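Local coordinates for protein similar to N-acetyltransferase (Staphylococcus aureus subsp. aureus, PDB 4MBU) that probably transfers an acetyl group from acetyl-coenzyme A to an amine substrate, as a member of the Gcn5-related N-acetyltransferase (GNAT) family, at residues Ala43-Glu46 and Thr47-Asn51. Numbering follows the deposited sequence.
Sequences AWFE and TKQRN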
ATOM      1  N   ALA A  43     -33.671  -1.781 -12.886  1.00 21.91           N
ATOM      2  CA  ALA A  43     -33.602  -3.184 -12.479  1.00 23.27           C
ATOM      3  C   ALA A  43     -32.678  -3.335 -11.265  1.00 26.70           C
ATOM      4  O   ALA A  43     -32.962  -4.104 -10.339  1.00 25.67           O
ATOM      5  CB  ALA A  43     -33.116  -4.054 -13.631  1.00 23.32           C
ATOM      6  N   TRP A  44     -31.568  -2.600 -11.289  1.00 26.14           N
ATOM      7  CA  TRP A  44     -30.619  -2.563 -10.176  1.00 21.18           C
ATOM      8  C   TRP A  44     -31.315  -2.109  -8.889  1.00 16.82           C
ATOM      9  O   TRP A  44     -31.211  -2.764  -7.851  1.00 20.59           O
ATOM     10  CB  TRP A  44     -29.444  -1.645 -10.542  1.00 23.87           C
ATOM     11  CG  TRP A  44     -28.495  -1.282  -9.421  1.00 26.88           C
ATOM     12  CD1 TRP A  44     -27.364  -1.958  -9.035  1.00 25.99           C
ATOM     13  CD2 TRP A  44     -28.573  -0.128  -8.577  1.00 26.13           C
ATOM     14  NE1 TRP A  44     -26.744  -1.294  -7.998  1.00 20.89           N
ATOM     15  CE2 TRP A  44     -27.472  -0.169  -7.697  1.00 22.60           C
ATOM     16  CE3 TRP A  44     -29.480   0.932  -8.472  1.00 26.30           C
ATOM     17  CZ2 TRP A  44     -27.253   0.808  -6.729  1.00 21.55           C
ATOM     18  CZ3 TRP A  44     -29.257   1.907  -7.516  1.00 28.26           C
ATOM     19  CH2 TRP A  44     -28.155   1.838  -6.655  1.00 25.58           C
ATOM     20  N   PHE A  45     -32.048  -1.005  -8.978  1.00 14.64           N
ATOM     21  CA  PHE A  45     -32.807  -0.463  -7.850  1.00 19.76           C
ATOM     22  C   PHE A  45     -33.847  -1.449  -7.310  1.00 24.84           C
ATOM     23  O   PHE A  45     -33.969  -1.640  -6.092  1.00 21.45           O
ATOM     24  CB  PHE A  45     -33.486   0.850  -8.253  1.00 20.07           C
ATOM     25  CG  PHE A  45     -34.285   1.487  -7.150  1.00 22.01           C
ATOM     26  CD1 PHE A  45     -33.665   2.281  -6.200  1.00 20.33           C
ATOM     27  CD2 PHE A  45     -35.658   1.310  -7.074  1.00 23.52           C
ATOM     28  CE1 PHE A  45     -34.394   2.882  -5.184  1.00 20.78           C
ATOM     29  CE2 PHE A  45     -36.392   1.907  -6.063  1.00 26.71           C
ATOM     30  CZ  PHE A  45     -35.756   2.692  -5.115  1.00 27.08           C
ATOM     31  N   GLU A  46     -34.593  -2.076  -8.213  1.00 30.66           N
ATOM     32  CA  GLU A  46     -35.625  -3.028  -7.805  1.00 34.75           C
ATOM     33  C   GLU A  46     -34.995  -4.235  -7.118  1.00 29.23           C
ATOM     34  O   GLU A  46     -35.504  -4.723  -6.109  1.00 26.50           O
ATOM     35  CB  GLU A  46     -36.468  -3.468  -9.007  1.00 44.57           C
ATOM     36  CG  GLU A  46     -37.411  -2.395  -9.550  1.00 53.54           C
ATOM     37  CD  GLU A  46     -38.239  -2.890 -10.730  1.00 61.80           C
ATOM     38  OE1 GLU A  46     -38.133  -4.088 -11.075  1.00 62.72           O
ATOM     39  OE2 GLU A  46     -38.997  -2.081 -11.310  1.00 66.00           O
ATOM     40  N   THR A  47     -33.877  -4.698  -7.667  1.00 22.55           N
ATOM     41  CA  THR A  47     -33.120  -5.807  -7.085  1.00 27.93           C
ATOM     42  C   THR A  47     -32.598  -5.480  -5.678  1.00 29.63           C
ATOM     43  O   THR A  47     -32.701  -6.305  -4.758  1.00 28.23           O
ATOM     44  CB  THR A  47     -31.951  -6.204  -7.999  1.00 32.68           C
ATOM     45  OG1 THR A  47     -32.476  -6.685  -9.243  1.00 34.50           O
ATOM     46  CG2 THR A  47     -31.092  -7.287  -7.355  1.00 34.15           C
ATOM     47  N   LYS A  48     -32.036  -4.282  -5.516  1.00 26.54           N
ATOM     48  CA  LYS A  48     -31.581  -3.817  -4.203  1.00 24.45           C
ATOM     49  C   LYS A  48     -32.758  -3.760  -3.234  1.00 25.94           C
ATOM     50  O   LYS A  48     -32.613  -4.075  -2.054  1.00 25.32           O
ATOM     51  CB  LYS A  48     -30.926  -2.429  -4.311  1.00 22.43           C
ATOM     52  CG  LYS A  48     -29.533  -2.420  -4.949  1.00 23.37           C
ATOM     53  CD  LYS A  48     -28.461  -2.468  -3.885  1.00 25.30           C
ATOM     54  CE  LYS A  48     -27.071  -2.681  -4.468  1.00 21.90           C
ATOM     55  NZ  LYS A  48     -26.099  -2.930  -3.351  1.00 19.41           N
ATOM     56  N   GLN A  49     -33.924  -3.355  -3.733  1.00 26.72           N
ATOM     57  CA  GLN A  49     -35.113  -3.302  -2.889  1.00 28.20           C
ATOM     58  C   GLN A  49     -35.549  -4.701  -2.448  1.00 26.98           C
ATOM     59  O   GLN A  49     -35.913  -4.905  -1.290  1.00 26.67           O
ATOM     60  CB  GLN A  49     -36.267  -2.567  -3.586  1.00 31.26           C
ATOM     61  CG  GLN A  49     -36.093  -1.057  -3.646  1.00 39.43           C
ATOM     62  CD  GLN A  49     -37.417  -0.313  -3.749  1.00 49.06           C
ATOM     63  OE1 GLN A  49     -38.227  -0.569  -4.649  1.00 54.17           O
ATOM     64  NE2 GLN A  49     -37.645   0.611  -2.820  1.00 47.64           N
ATOM     65  N   ARG A  50     -35.503  -5.659  -3.368  1.00 28.29           N
ATOM     66  CA  ARG A  50     -35.857  -7.039  -3.047  1.00 34.03           C
ATOM     67  C   ARG A  50     -34.878  -7.632  -2.028  1.00 34.69           C
ATOM     68  O   ARG A  50     -35.276  -8.367  -1.125  1.00 36.82           O
ATOM     69  CB  ARG A  50     -35.877  -7.912  -4.310  1.00 38.10           C
ATOM     70  CG  ARG A  50     -36.905  -7.521  -5.362  1.00 44.35           C
ATOM     71  CD  ARG A  50     -37.092  -8.647  -6.379  1.00 48.67           C
ATOM     72  NE  ARG A  50     -35.817  -9.198  -6.837  1.00 53.16           N
ATOM     73  CZ  ARG A  50     -35.209  -8.850  -7.969  1.00 55.34           C
ATOM     74  NH1 ARG A  50     -35.758  -7.946  -8.773  1.00 54.72           N
ATOM     75  NH2 ARG A  50     -34.049  -9.408  -8.297  1.00 55.33           N
ATOM     76  N   ASN A  51     -33.599  -7.303  -2.176  1.00 30.13           N
ATOM     77  CA  ASN A  51     -32.560  -7.864  -1.323  1.00 27.24           C
ATOM     78  C   ASN A  51     -32.347  -7.114  -0.012  1.00 25.82           C
ATOM     79  O   ASN A  51     -31.455  -7.456   0.754  1.00 28.40           O
ATOM     80  CB  ASN A  51     -31.242  -7.955  -2.097  1.00 29.91           C
ATOM     81  CG  ASN A  51     -31.296  -8.975  -3.224  1.00 33.20           C
ATOM     82  OD1 ASN A  51     -32.126  -9.880  -3.208  1.00 35.03           O
ATOM     83  ND2 ASN A  51     -30.409  -8.831  -4.208  1.00 32.82           N
TER
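Lys-48 crosses the Trp-44 indole at a slant, CG of Lys-48 over one face near the rim, 4.3 Å from the centroid of the five-membered ring of Trp-44 in a CH-pi contact. The bend at chi2 (-95°) turns the chain out past the pyrrole edge, CE of Lys-48 coming 3.8 Å from NE1 of Trp-44. Beyond the ring, NZ is gripped by a hydrogen bond to Thr-69 and a salt bridge to Glu-53, while Arg-41 makes a cation-pi contact with the same indole. One residue further on, Gln-49 repeats the i to i+4 pairing over Phe-45: its CG sits 4.2 Å from the ring centroid, and CD reaches 3.4 Å from CE2 of Phe-45, the amide inclined 34° to the ring. These pairs belong to the last turns of helix 38-50 of the GNAT fold, where Trp-44, Phe-45 and Lys-48 all touch Ile-55 of strand 55-60. Ala-43 O accepts two hydrogen bonds from Thr-47, the helical one from N (2.9 Å) and another from OG1 (2.8 Å), arriving from opposite faces of the carbonyl plane. Thr-47 can make the second because OG1 stands beside its own backbone N (chi1 -64°), facing back down the helix.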